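Local structure of surface layer protein (Geobacillus stearothermophilus, 4UJ7) at residues Asn167-Asn172 / Gly195-Thr200; Ile115-Asp120 / Gly209-Glu214; Asp152-Val157 / Thr182-Thr187; Asn189-Val194 / Val213-Thr218; Gly108-Tyr113 / Val140-Ala145. The protein probably self-assembles into the surface layer that coats the bacterial cell, and binds calcium ions in the two-domain piece considered here. All blocks are in the same frame, centred on the assembly; numbering follows the deposited sequence. Where two conformers were deposited one is given.

Contact 1. Residues Asn167-Asn172 / Gly195-Thr200; sequences NGVIVN and GKETLT. With CA (calcium ion), chain D.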
# COMPACT_ATOMS: atom_id res chain seq x y z
N ASN A 167 -18.58 -17.90 -8.85
CA ASN A 167 -19.21 -16.58 -8.87
C ASN A 167 -18.98 -15.72 -10.12
O ASN A 167 -19.40 -14.56 -10.16
CB ASN A 167 -18.81 -15.79 -7.60
CG ASN A 167 -17.34 -15.42 -7.58
OD1 ASN A 167 -16.54 -15.98 -8.31
ND2 ASN A 167 -16.99 -14.43 -6.75
N GLY A 168 -18.32 -16.27 -11.14
CA GLY A 168 -18.09 -15.50 -12.38
C GLY A 168 -16.99 -14.44 -12.31
O GLY A 168 -16.81 -13.67 -13.26
N VAL A 169 -16.28 -14.39 -11.18
CA VAL A 169 -15.14 -13.48 -11.00
C VAL A 169 -13.91 -14.36 -10.93
O VAL A 169 -13.79 -15.21 -10.05
CB VAL A 169 -15.27 -12.65 -9.71
CG1 VAL A 169 -14.13 -11.63 -9.59
CG2 VAL A 169 -16.61 -11.92 -9.68
N ILE A 170 -12.99 -14.14 -11.88
CA ILE A 170 -11.85 -15.03 -12.05
C ILE A 170 -10.59 -14.18 -12.17
O ILE A 170 -10.50 -13.30 -13.06
CB ILE A 170 -12.03 -15.97 -13.26
CG1 ILE A 170 -13.44 -16.60 -13.24
CG2 ILE A 170 -10.96 -17.05 -13.22
CD1 ILE A 170 -13.86 -17.22 -14.56
N VAL A 171 -9.63 -14.44 -11.28
CA VAL A 171 -8.38 -13.67 -11.28
C VAL A 171 -7.15 -14.57 -11.22
O VAL A 171 -7.24 -15.71 -10.76
CB VAL A 171 -8.31 -12.65 -10.11
CG1 VAL A 171 -9.43 -11.63 -10.21
CG2 VAL A 171 -8.35 -13.34 -8.76
N ASN A 172 -6.04 -14.04 -11.72
CA ASN A 172 -4.73 -14.68 -11.56
C ASN A 172 -3.93 -13.96 -10.52
O ASN A 172 -4.03 -12.74 -10.39
CB ASN A 172 -3.97 -14.69 -12.88
CG ASN A 172 -4.33 -15.88 -13.76
OD1 ASN A 172 -4.65 -16.97 -13.27
ND2 ASN A 172 -4.28 -15.68 -15.07
N GLY A 195 -17.77 -8.32 -8.96
CA GLY A 195 -18.01 -8.70 -7.57
C GLY A 195 -16.72 -8.92 -6.82
O GLY A 195 -15.63 -8.69 -7.36
N LYS A 196 -16.85 -9.42 -5.59
CA LYS A 196 -15.73 -9.75 -4.73
C LYS A 196 -15.19 -11.15 -5.02
O LYS A 196 -15.96 -12.10 -5.28
CB LYS A 196 -16.16 -9.69 -3.25
CG LYS A 196 -16.64 -8.33 -2.75
CD LYS A 196 -15.51 -7.31 -2.80
CE LYS A 196 -15.91 -5.93 -2.31
NZ LYS A 196 -15.85 -5.84 -0.82
N GLU A 197 -13.87 -11.29 -4.93
CA GLU A 197 -13.21 -12.59 -4.98
C GLU A 197 -12.28 -12.74 -3.78
O GLU A 197 -11.40 -11.90 -3.58
CB GLU A 197 -12.45 -12.75 -6.30
CG GLU A 197 -11.80 -14.12 -6.51
CD GLU A 197 -12.76 -15.22 -6.93
OE1 GLU A 197 -13.99 -15.05 -6.82
OE2 GLU A 197 -12.26 -16.26 -7.41
N THR A 198 -12.49 -13.78 -2.98
CA THR A 198 -11.70 -14.02 -1.78
C THR A 198 -10.35 -14.66 -2.12
O THR A 198 -10.31 -15.74 -2.72
CB THR A 198 -12.48 -14.89 -0.77
OG1 THR A 198 -13.69 -14.21 -0.43
CG2 THR A 198 -11.67 -15.12 0.50
N LEU A 199 -9.26 -14.01 -1.73
CA LEU A 199 -7.93 -14.61 -1.83
C LEU A 199 -7.45 -15.11 -0.49
O LEU A 199 -7.57 -14.41 0.51
CB LEU A 199 -6.92 -13.62 -2.40
CG LEU A 199 -7.31 -12.95 -3.71
CD1 LEU A 199 -6.22 -11.98 -4.18
CD2 LEU A 199 -7.59 -14.00 -4.79
N THR A 200 -6.89 -16.31 -0.47
CA THR A 200 -6.37 -16.92 0.76
C THR A 200 -4.86 -16.85 0.78
O THR A 200 -4.20 -17.22 -0.20
CB THR A 200 -6.88 -18.38 0.90
OG1 THR A 200 -8.31 -18.36 0.87
CG2 THR A 200 -6.42 -19.00 2.22
CA CA D . -14.37 -16.89 -8.62
O HOH W 1 -10.28 -16.44 -9.25
O HOH W 2 -12.59 -18.13 -9.68
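Glu197 meets Asn167 and Val169 around a calcium ion in an immunoglobulin-like (BIG2) domain, where the turn leading into strand 171-178 faces the start of strand 195-203. Metal bonds dominate. Glu197 is bidentate, with OE1 2.6 Å and OE2 2.5 Å from the calcium. Asn167 gives OD1, and Val169 its backbone O, 2.3 Å from the ion. One water, Glu162 and Asp165 bring the shell to seven oxygens, the hard ligands that calcium favours.

Hydrogen bonds fix the liganding groups. Asn167 suits its place because its amide offers an oxygen to the metal and an N-H to the carboxylate: ND2 donates to Glu197 OE1 over 3.1 Å, in a bent bond (138°) between planes only 21° apart. In an Asx turn, Val169 N, 3.3 Å from Asn167 OD1, donates to it from above the carbonyl plane. A water links Val171 N to Glu197 OE2.

Apolar contacts back the site. Val169 CG1, anti to the backbone N (chi1 -176°), lies 3.9 Å from Glu197 CB, while CG2 reaches Gly195. The backbone of Gly195 has angles at which any side chain would jam against the preceding carbonyl. An alanine in place of Val169 would keep the carbonyl ligand, but losing both methyls would probably open a gap beside Glu197 and Gly195 and leave the turn less firmly seated. Farther along, Val171 CG2 packs 4.1 Å from Leu199 CD2.

Contact 2. Residues Ile115-Asp120 / Gly209-Glu214; sequences IKVLDD and GTVDVE. With CA (calcium ion), chain C.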
# COMPACT_ATOMS: atom_id res chain seq x y z
N ILE A 115 -1.94 -8.16 5.78
CA ILE A 115 -2.12 -8.27 4.35
C ILE A 115 -2.48 -6.87 3.85
O ILE A 115 -3.52 -6.31 4.19
CB ILE A 115 -3.21 -9.30 4.01
CG1 ILE A 115 -2.84 -10.67 4.62
CG2 ILE A 115 -3.41 -9.36 2.50
CD1 ILE A 115 -3.98 -11.68 4.67
N LYS A 116 -1.56 -6.30 3.07
CA LYS A 116 -1.66 -4.92 2.67
C LYS A 116 -2.04 -4.76 1.19
O LYS A 116 -1.38 -5.31 0.31
CB LYS A 116 -0.30 -4.26 2.90
CG LYS A 116 -0.27 -2.81 2.51
CD LYS A 116 -0.56 -1.96 3.72
CE LYS A 116 -0.64 -0.51 3.29
NZ LYS A 116 -2.00 -0.22 2.77
N VAL A 117 -3.09 -3.98 0.93
CA VAL A 117 -3.49 -3.63 -0.45
C VAL A 117 -2.83 -2.30 -0.80
O VAL A 117 -3.12 -1.27 -0.17
CB VAL A 117 -5.02 -3.50 -0.57
CG1 VAL A 117 -5.45 -3.06 -1.97
CG2 VAL A 117 -5.70 -4.80 -0.16
N LEU A 118 -1.95 -2.32 -1.80
CA LEU A 118 -1.16 -1.13 -2.14
C LEU A 118 -1.90 -0.14 -3.03
O LEU A 118 -1.67 1.07 -2.96
CB LEU A 118 0.16 -1.53 -2.79
CG LEU A 118 1.15 -2.34 -1.93
CD1 LEU A 118 2.30 -2.81 -2.82
CD2 LEU A 118 1.66 -1.54 -0.74
N ASP A 119 -2.78 -0.66 -3.88
CA ASP A 119 -3.55 0.16 -4.82
C ASP A 119 -4.97 0.39 -4.28
O ASP A 119 -5.16 0.47 -3.06
CB ASP A 119 -3.56 -0.48 -6.21
CG ASP A 119 -4.27 -1.80 -6.22
OD1 ASP A 119 -4.02 -2.64 -5.31
OD2 ASP A 119 -5.12 -1.97 -7.12
N ASP A 120 -5.95 0.48 -5.17
CA ASP A 120 -7.36 0.64 -4.76
C ASP A 120 -8.09 -0.67 -4.43
O ASP A 120 -9.22 -0.64 -3.98
CB ASP A 120 -8.15 1.44 -5.81
CG ASP A 120 -8.35 0.69 -7.13
OD1 ASP A 120 -7.74 -0.39 -7.32
OD2 ASP A 120 -9.12 1.20 -7.97
N GLY A 209 -4.50 -15.56 6.53
CA GLY A 209 -5.71 -14.74 6.46
C GLY A 209 -6.28 -14.73 5.07
O GLY A 209 -5.85 -15.51 4.23
N THR A 210 -7.27 -13.87 4.84
CA THR A 210 -7.87 -13.66 3.52
C THR A 210 -7.98 -12.19 3.19
O THR A 210 -7.97 -11.34 4.08
CB THR A 210 -9.27 -14.31 3.38
OG1 THR A 210 -10.19 -13.70 4.30
CG2 THR A 210 -9.19 -15.82 3.62
N VAL A 211 -8.06 -11.88 1.90
CA VAL A 211 -8.34 -10.52 1.44
C VAL A 211 -9.26 -10.61 0.23
O VAL A 211 -9.08 -11.46 -0.65
CB VAL A 211 -7.03 -9.73 1.12
CG1 VAL A 211 -6.22 -10.40 0.01
CG2 VAL A 211 -7.33 -8.27 0.81
N ASP A 212 -10.28 -9.75 0.20
CA ASP A 212 -11.20 -9.72 -0.92
C ASP A 212 -10.75 -8.68 -1.92
O ASP A 212 -10.59 -7.51 -1.58
CB ASP A 212 -12.62 -9.40 -0.44
CG ASP A 212 -13.33 -10.60 0.17
OD1 ASP A 212 -12.73 -11.69 0.29
OD2 ASP A 212 -14.51 -10.45 0.52
N VAL A 213 -10.49 -9.10 -3.15
CA VAL A 213 -10.33 -8.16 -4.25
C VAL A 213 -11.66 -7.96 -4.97
O VAL A 213 -12.57 -8.78 -4.81
CB VAL A 213 -9.21 -8.57 -5.24
CG1 VAL A 213 -7.88 -8.62 -4.49
CG2 VAL A 213 -9.51 -9.92 -5.91
N GLU A 214 -11.80 -6.87 -5.71
CA GLU A 214 -13.06 -6.56 -6.37
C GLU A 214 -12.85 -6.33 -7.86
O GLU A 214 -12.01 -5.51 -8.25
CB GLU A 214 -13.73 -5.33 -5.74
CG GLU A 214 -15.16 -5.08 -6.22
CD GLU A 214 -15.78 -3.81 -5.66
OE1 GLU A 214 -15.14 -3.13 -4.83
OE2 GLU A 214 -16.92 -3.48 -6.08
CA CA C . -6.32 -1.37 -9.07
O HOH W 3 -4.42 -1.26 -10.81
O HOH W 4 -5.40 0.88 -8.68
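Ile115 and Val211 mark the nearest backbone approach of two strands that run almost parallel, 15° apart, with their axes 8.4 Å from each other. That spacing is too wide for backbone pairing. It belongs to strands in opposite sheets of a β-sandwich, here strand 110-117 in one sheet and strand 206-216 in the other, with side chains filling the space between.

Val211 forks toward two partners. Its CG2, anti to the backbone N, meets Val117 CG2 at 4.0 Å, and its CG1 turns to Ile115, whose CG2 lies 3.9 Å from Val211 CB. The longer branch of Ile115 is extended (chi2 165°) and carries CD1 onto the backbone, where Ile115 CD1 lies 3.8 Å from Gly209 C. Glycine suits that position, since a CB there would be pressed tightly against this methyl.

Beyond Val117 the strand ends and its chain turns to calcium: Asp119 OD2 lies 2.4 Å from the ion, and Asp120 OD1 also binds it. The backbone O atoms of Lys122 and Asp135, Asn133 OD1 and two waters complete the shell. The side chain of Lys122 also ties in the other strand, through a salt bridge from NZ to Glu214.

Between the strands the side-chain contacts are all apolar. Aliphatic groups fit by shape, so directional restraint at this margin of the sandwich probably comes from the sheets' own hydrogen bonds and from the neighbouring calcium site.

Contact 3. Residues Asp152-Val157 / Thr182-Thr187; sequences DITNDV and TVYVIT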
# COMPACT_ATOMS: atom_id res chain seq x y z
N ASP A 152 9.07 -8.14 5.45
CA ASP A 152 8.19 -8.26 4.30
C ASP A 152 8.30 -9.70 3.80
O ASP A 152 9.32 -10.10 3.26
CB ASP A 152 8.61 -7.24 3.22
CG ASP A 152 7.76 -7.31 1.97
OD1 ASP A 152 7.12 -8.33 1.73
OD2 ASP A 152 7.78 -6.33 1.19
N ILE A 153 7.23 -10.47 4.01
CA ILE A 153 7.22 -11.90 3.74
C ILE A 153 6.44 -12.25 2.49
O ILE A 153 6.08 -13.42 2.27
CB ILE A 153 6.71 -12.74 4.97
CG1 ILE A 153 5.24 -12.43 5.32
CG2 ILE A 153 7.63 -12.55 6.18
CD1 ILE A 153 4.61 -13.48 6.22
N THR A 154 6.22 -11.26 1.63
CA THR A 154 5.45 -11.47 0.39
C THR A 154 5.97 -12.61 -0.46
O THR A 154 5.18 -13.35 -1.05
CB THR A 154 5.37 -10.18 -0.45
OG1 THR A 154 4.98 -9.10 0.39
CG2 THR A 154 4.33 -10.31 -1.56
N ASN A 155 7.29 -12.76 -0.54
CA ASN A 155 7.89 -13.82 -1.32
C ASN A 155 7.72 -15.22 -0.70
O ASN A 155 7.83 -16.22 -1.40
CB ASN A 155 9.36 -13.53 -1.59
CG ASN A 155 9.92 -14.37 -2.72
OD1 ASN A 155 9.25 -14.62 -3.73
ND2 ASN A 155 11.15 -14.83 -2.55
N ASP A 156 7.45 -15.26 0.60
CA ASP A 156 7.37 -16.52 1.34
C ASP A 156 5.99 -17.15 1.32
O ASP A 156 5.83 -18.35 1.58
CB ASP A 156 7.78 -16.30 2.80
CG ASP A 156 9.19 -15.74 2.95
OD1 ASP A 156 10.08 -16.12 2.16
OD2 ASP A 156 9.39 -14.92 3.87
N VAL A 157 4.98 -16.33 1.04
CA VAL A 157 3.59 -16.76 1.13
C VAL A 157 3.12 -17.29 -0.22
O VAL A 157 3.76 -17.06 -1.25
CB VAL A 157 2.64 -15.63 1.62
CG1 VAL A 157 3.08 -15.07 2.97
CG2 VAL A 157 2.52 -14.50 0.60
N THR A 182 9.36 -8.15 -3.55
CA THR A 182 8.28 -8.94 -4.15
C THR A 182 6.90 -8.28 -3.95
O THR A 182 6.56 -7.88 -2.83
CB THR A 182 8.27 -10.37 -3.56
OG1 THR A 182 9.53 -11.00 -3.85
CG2 THR A 182 7.13 -11.22 -4.12
N VAL A 183 6.13 -8.18 -5.04
CA VAL A 183 4.72 -7.76 -4.97
C VAL A 183 3.87 -8.91 -5.52
O VAL A 183 4.24 -9.53 -6.53
CB VAL A 183 4.48 -6.47 -5.77
CG1 VAL A 183 3.02 -6.05 -5.74
CG2 VAL A 183 5.37 -5.34 -5.24
N TYR A 184 2.73 -9.21 -4.88
CA TYR A 184 1.81 -10.19 -5.46
C TYR A 184 0.82 -9.42 -6.34
O TYR A 184 0.10 -8.53 -5.85
CB TYR A 184 1.08 -10.94 -4.36
CG TYR A 184 1.21 -12.45 -4.41
CD1 TYR A 184 0.65 -13.19 -5.46
CD2 TYR A 184 1.90 -13.15 -3.40
CE1 TYR A 184 0.76 -14.57 -5.52
CE2 TYR A 184 2.01 -14.54 -3.44
CZ TYR A 184 1.44 -15.24 -4.50
OH TYR A 184 1.54 -16.62 -4.57
N VAL A 185 0.81 -9.73 -7.63
CA VAL A 185 0.04 -8.96 -8.61
C VAL A 185 -1.16 -9.79 -9.03
O VAL A 185 -1.03 -10.93 -9.50
CB VAL A 185 0.91 -8.58 -9.82
CG1 VAL A 185 0.10 -7.79 -10.84
CG2 VAL A 185 2.12 -7.76 -9.36
N ILE A 186 -2.34 -9.19 -8.86
CA ILE A 186 -3.61 -9.84 -9.18
C ILE A 186 -4.17 -9.21 -10.46
O ILE A 186 -4.28 -7.98 -10.56
CB ILE A 186 -4.62 -9.65 -8.01
CG1 ILE A 186 -3.98 -9.85 -6.62
CG2 ILE A 186 -5.82 -10.58 -8.22
CD1 ILE A 186 -3.30 -11.19 -6.44
N THR A 187 -4.54 -10.04 -11.43
CA THR A 187 -5.11 -9.53 -12.69
C THR A 187 -6.35 -10.33 -13.07
O THR A 187 -6.56 -11.44 -12.59
CB THR A 187 -4.09 -9.63 -13.83
OG1 THR A 187 -3.60 -10.97 -13.90
CG2 THR A 187 -2.91 -8.64 -13.63
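Tyr184 reaches from strand 181-188 to Thr154 and Val157 in the loop that crosses from one sheet of the immunoglobulin-like sandwich to the other, between strands 149-152 and 158-160. From CB, a chi1 of -124°, well off the staggered positions, sends CG toward this loop. CD2 lies 4.0 Å from Thr154 O and only slightly farther from the same residue's CG2. Next along the rim, CE2 meets Val157 twice: its carbonyl O lies near the ring plane at the edge, 3.8 Å from CE2, and its CG2 packs against the same carbon. The tip, OH, bonds to Ile159 N outside these segments. Tyrosine suits the site by combining a long apolar flank with a polar end.

Thr154 N donates to Asp152 OD1 over 3.1 Å, which makes an Asx turn, and Thr154 OG1 adds a second bond to the same oxygen at 2.6 Å; this hydroxyl also pairs with Val140 N, and Asp152 OD2 with Lys139. The threonine's CG2 is presented to the strand, 3.8 Å from Tyr184 N. At the strand's start, Thr182 and Asn155 cross at about a right angle; Thr182 OG1, which is bonded to Thr177, sits 3.4 Å from Asn155 CB.

Contact 4. Residues Asn189-Val194 / Val213-Thr218; sequences NGSKKV and VEVIDT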
# COMPACT_ATOMS: atom_id res chain seq x y z
N ASN A 189 -8.70 -12.72 -15.17
CA ASN A 189 -8.53 -13.89 -16.03
C ASN A 189 -9.89 -14.37 -16.54
O ASN A 189 -10.35 -15.45 -16.19
CB ASN A 189 -7.85 -15.02 -15.23
CG ASN A 189 -7.51 -16.22 -16.10
OD1 ASN A 189 -7.27 -16.10 -17.30
ND2 ASN A 189 -7.48 -17.40 -15.48
N GLY A 190 -10.52 -13.55 -17.36
CA GLY A 190 -11.81 -13.91 -17.98
C GLY A 190 -13.05 -13.82 -17.11
O GLY A 190 -14.01 -14.57 -17.34
N SER A 191 -13.07 -12.88 -16.16
CA SER A 191 -14.28 -12.62 -15.36
C SER A 191 -15.48 -12.31 -16.25
O SER A 191 -15.37 -11.49 -17.16
CB SER A 191 -14.07 -11.43 -14.42
OG SER A 191 -13.12 -11.75 -13.41
N LYS A 192 -16.61 -12.95 -15.97
CA LYS A 192 -17.86 -12.65 -16.67
C LYS A 192 -18.75 -11.69 -15.90
O LYS A 192 -19.63 -11.03 -16.48
CB LYS A 192 -18.62 -13.94 -16.97
CG LYS A 192 -17.88 -14.85 -17.94
CD LYS A 192 -18.85 -15.76 -18.66
CE LYS A 192 -18.15 -16.49 -19.79
NZ LYS A 192 -18.99 -17.63 -20.27
N LYS A 193 -18.51 -11.60 -14.59
CA LYS A 193 -19.33 -10.78 -13.70
C LYS A 193 -18.45 -9.87 -12.87
O LYS A 193 -17.26 -10.13 -12.69
CB LYS A 193 -20.14 -11.65 -12.73
CG LYS A 193 -21.13 -12.62 -13.35
CD LYS A 193 -21.91 -13.30 -12.23
CE LYS A 193 -22.47 -14.65 -12.62
NZ LYS A 193 -23.79 -14.50 -13.30
N VAL A 194 -19.05 -8.83 -12.31
CA VAL A 194 -18.39 -8.01 -11.30
C VAL A 194 -18.64 -8.62 -9.92
O VAL A 194 -19.62 -9.37 -9.72
CB VAL A 194 -18.88 -6.55 -11.33
CG1 VAL A 194 -18.65 -5.93 -12.71
CG2 VAL A 194 -20.37 -6.47 -10.97
N VAL A 213 -10.49 -9.10 -3.15
CA VAL A 213 -10.33 -8.16 -4.25
C VAL A 213 -11.66 -7.96 -4.97
O VAL A 213 -12.57 -8.78 -4.81
CB VAL A 213 -9.21 -8.57 -5.24
CG1 VAL A 213 -7.88 -8.62 -4.49
CG2 VAL A 213 -9.51 -9.92 -5.91
N GLU A 214 -11.80 -6.87 -5.71
CA GLU A 214 -13.06 -6.56 -6.37
C GLU A 214 -12.85 -6.33 -7.86
O GLU A 214 -12.01 -5.51 -8.25
CB GLU A 214 -13.73 -5.33 -5.74
CG GLU A 214 -15.16 -5.08 -6.22
CD GLU A 214 -15.78 -3.81 -5.66
OE1 GLU A 214 -15.14 -3.13 -4.83
OE2 GLU A 214 -16.92 -3.48 -6.08
N VAL A 215 -13.62 -7.03 -8.68
CA VAL A 215 -13.69 -6.72 -10.10
C VAL A 215 -14.87 -5.77 -10.30
O VAL A 215 -15.98 -6.04 -9.84
CB VAL A 215 -13.79 -7.99 -10.97
CG1 VAL A 215 -14.12 -7.65 -12.42
CG2 VAL A 215 -12.47 -8.73 -10.93
N ILE A 216 -14.58 -4.64 -10.95
CA ILE A 216 -15.60 -3.64 -11.31
C ILE A 216 -15.63 -3.51 -12.84
O ILE A 216 -14.77 -4.06 -13.55
CB ILE A 216 -15.33 -2.26 -10.63
CG1 ILE A 216 -14.03 -1.63 -11.16
CG2 ILE A 216 -15.33 -2.40 -9.11
CD1 ILE A 216 -13.79 -0.17 -10.74
N ASP A 217 -16.61 -2.80 -13.37
CA ASP A 217 -16.64 -2.50 -14.80
C ASP A 217 -17.27 -1.13 -14.99
O ASP A 217 -18.48 -0.98 -14.85
CB ASP A 217 -17.44 -3.57 -15.56
CG ASP A 217 -17.29 -3.45 -17.08
OD1 ASP A 217 -17.08 -2.33 -17.59
OD2 ASP A 217 -17.38 -4.50 -17.77
N THR A 218 -16.44 -0.14 -15.32
CA THR A 218 -16.92 1.25 -15.39
C THR A 218 -17.32 1.66 -16.80
O THR A 218 -17.53 2.85 -17.04
CB THR A 218 -15.89 2.25 -14.84
OG1 THR A 218 -14.68 2.18 -15.61
CG2 THR A 218 -15.60 1.98 -13.35
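Val194 and Val215 bring the two backbones nearest, their CA atoms 5.0 Å apart, where the loop after strand 181-188 comes up to the end of strand 206-216.

Val194 lies against main chain more than against side chains. Its CB is 3.3 Å from Val215 O, and CG1, anti to its own carbonyl carbon (chi1 -58°), reaches Asp217, 3.8 Å from its backbone N. The same methyl touches Asp217 CB. From the side chain of Asp217 it is CB that takes part, for the carboxylate is engaged elsewhere, in a salt bridge with Lys125 and a hydrogen bond to Thr219.

Val215 points into the loop and divides its two methyls. CG1, anti to the backbone N (chi1 169°), lies 4.0 Å from Lys193 O, whereas CG2 comes equally near Ser191 OG. That hydroxyl bonds to Ile170 N and Asp188, so a short polar residue suits the bend, its oxygen tying the loop to Ile170 and Asp188 while passing beside a methyl. Val215 also touches Val169, a calcium ligand.

The contact therefore rests mainly on van der Waals packing of two valines, largely against backbone. Lys193 O is buried by it with no partner in the model, a carbonyl facing a methyl, which probably carries some energetic cost.

Contact 5. Residues Gly108-Tyr113 / Val140-Ala145; sequences GPVANY and VYAVDA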
# COMPACT_ATOMS: atom_id res chain seq x y z
N GLY A 108 10.97 -6.73 17.56
CA GLY A 108 10.78 -7.98 18.31
C GLY A 108 10.35 -9.14 17.43
O GLY A 108 10.26 -9.00 16.22
N PRO A 109 10.07 -10.31 18.05
CA PRO A 109 9.63 -11.47 17.28
C PRO A 109 8.25 -11.24 16.65
O PRO A 109 7.50 -10.39 17.12
CB PRO A 109 9.56 -12.58 18.33
CG PRO A 109 10.43 -12.11 19.44
CD PRO A 109 10.21 -10.63 19.48
N VAL A 110 7.94 -11.99 15.60
CA VAL A 110 6.64 -11.84 14.92
C VAL A 110 5.47 -12.18 15.84
O VAL A 110 5.48 -13.23 16.50
CB VAL A 110 6.57 -12.69 13.64
CG1 VAL A 110 5.27 -12.39 12.90
CG2 VAL A 110 7.76 -12.40 12.74
N ALA A 111 4.49 -11.28 15.89
CA ALA A 111 3.26 -11.49 16.67
C ALA A 111 2.09 -11.81 15.76
O ALA A 111 1.34 -12.75 16.00
CB ALA A 111 2.95 -10.29 17.56
N ASN A 112 1.92 -11.01 14.70
CA ASN A 112 0.92 -11.29 13.67
C ASN A 112 1.31 -10.77 12.29
O ASN A 112 2.44 -10.28 12.10
CB ASN A 112 -0.51 -10.84 14.10
CG ASN A 112 -0.61 -9.35 14.41
OD1 ASN A 112 0.20 -8.54 13.96
ND2 ASN A 112 -1.65 -8.98 15.17
N TYR A 113 0.39 -10.86 11.34
CA TYR A 113 0.67 -10.53 9.94
C TYR A 113 -0.34 -9.53 9.45
O TYR A 113 -1.47 -9.50 9.94
CB TYR A 113 0.66 -11.78 9.07
CG TYR A 113 1.54 -12.87 9.63
CD1 TYR A 113 1.04 -13.78 10.56
CD2 TYR A 113 2.89 -12.95 9.28
CE1 TYR A 113 1.86 -14.76 11.12
CE2 TYR A 113 3.71 -13.93 9.82
CZ TYR A 113 3.18 -14.83 10.74
OH TYR A 113 3.97 -15.82 11.30
N VAL A 140 2.58 -8.78 2.03
CA VAL A 140 2.29 -9.36 3.33
C VAL A 140 3.45 -9.05 4.28
O VAL A 140 4.59 -9.38 3.97
CB VAL A 140 2.03 -10.89 3.26
CG1 VAL A 140 1.63 -11.43 4.63
CG2 VAL A 140 0.91 -11.20 2.26
N TYR A 141 3.14 -8.38 5.39
CA TYR A 141 4.14 -8.02 6.41
C TYR A 141 4.06 -8.87 7.66
O TYR A 141 2.97 -9.24 8.11
CB TYR A 141 3.99 -6.56 6.82
CG TYR A 141 4.17 -5.56 5.70
CD1 TYR A 141 5.42 -5.29 5.19
CD2 TYR A 141 3.07 -4.92 5.15
CE1 TYR A 141 5.60 -4.39 4.15
CE2 TYR A 141 3.22 -4.02 4.12
CZ TYR A 141 4.48 -3.76 3.63
OH TYR A 141 4.64 -2.85 2.61
N ALA A 142 5.23 -9.14 8.23
CA ALA A 142 5.32 -9.63 9.60
C ALA A 142 5.43 -8.45 10.59
O ALA A 142 6.19 -7.50 10.36
CB ALA A 142 6.50 -10.58 9.73
N VAL A 143 4.69 -8.54 11.69
CA VAL A 143 4.53 -7.43 12.63
C VAL A 143 4.81 -7.92 14.05
O VAL A 143 4.27 -8.94 14.46
CB VAL A 143 3.09 -6.86 12.52
CG1 VAL A 143 2.86 -5.73 13.51
CG2 VAL A 143 2.83 -6.36 11.10
N ASP A 144 5.64 -7.19 14.81
CA ASP A 144 5.91 -7.60 16.19
C ASP A 144 4.78 -7.19 17.13
O ASP A 144 3.80 -6.58 16.71
CB ASP A 144 7.30 -7.14 16.67
CG ASP A 144 7.39 -5.64 16.93
OD1 ASP A 144 6.36 -4.94 17.07
OD2 ASP A 144 8.52 -5.14 17.00
N ALA A 145 4.91 -7.54 18.42
CA ALA A 145 3.82 -7.34 19.38
C ALA A 145 3.44 -5.87 19.56
O ALA A 145 2.29 -5.57 19.91
CB ALA A 145 4.17 -7.97 20.72
O HOH W 5 6.82 -9.34 19.44
O HOH W 6 1.13 -7.02 16.28
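Asn112 and Val143 lie side by side and point the same way from a hydrogen-bonded antiparallel pair. In the asparagine CG stands between the backbone N and the carbonyl carbon (chi1 59°), and Asn112 OD1 lies 3.6 Å from Val143 CB. A water donates both to this OD1 and to Asp144 O, giving the exposed amide a polar partner.

The opposite face carries Tyr113 and Ala142. The tyrosine ring meets the alanine obliquely, CD2 being 4.3 Å from Ala142 CB. Val110 CG2 closes on the same CB at 3.7 Å, and the small alanine suits a spot approached by both.

At the far end Asp144 turns its carboxylate back to the incoming chain. OD2 accepts from Gly108 N over 3.0 Å, in a nearly straight bond (170°) on the anti side, and OD1 accepts from Asn148 N. An alanine here would keep CB beside Pro109 O but would probably leave Gly108 N and Asn148 N without these acceptors, letting the chain before the strand move more freely.

The backbone is irregular here: Val143 O accepts from both Ala111 N, at 2.8 Å, and Asn112 N, at 3.1 Å, while Val143 N donates to Asn112 O. Two residues opposite one define a classic β bulge, here at the start of the edge strand by which the chain enters its second immunoglobulin-like domain.

Overall arrangement
All five contacts belong to the second immunoglobulin-like domain, a two-sheet sandwich. Contact 5 pairs neighbouring strands 110-117 and 135-144 near the entry from the first domain; contact 4 lies toward the C-terminal end, their centres about 33 Å apart. Contact 2 spans the sheets between strands 110-117 and 206-216, closing a long loop of chain inside which contacts 1 and 3 are nested. Contact 3 follows contact 5 in sequence and touches it through Val140. Contacts 1 and 4, centres about 8 Å apart, alternate along the chain and meet at a corner where calcium is bound by residues of contact 1. Contacts 1 and 2 each include ligands of a different calcium ion, so metal binding and packing between strands probably steady the domain together.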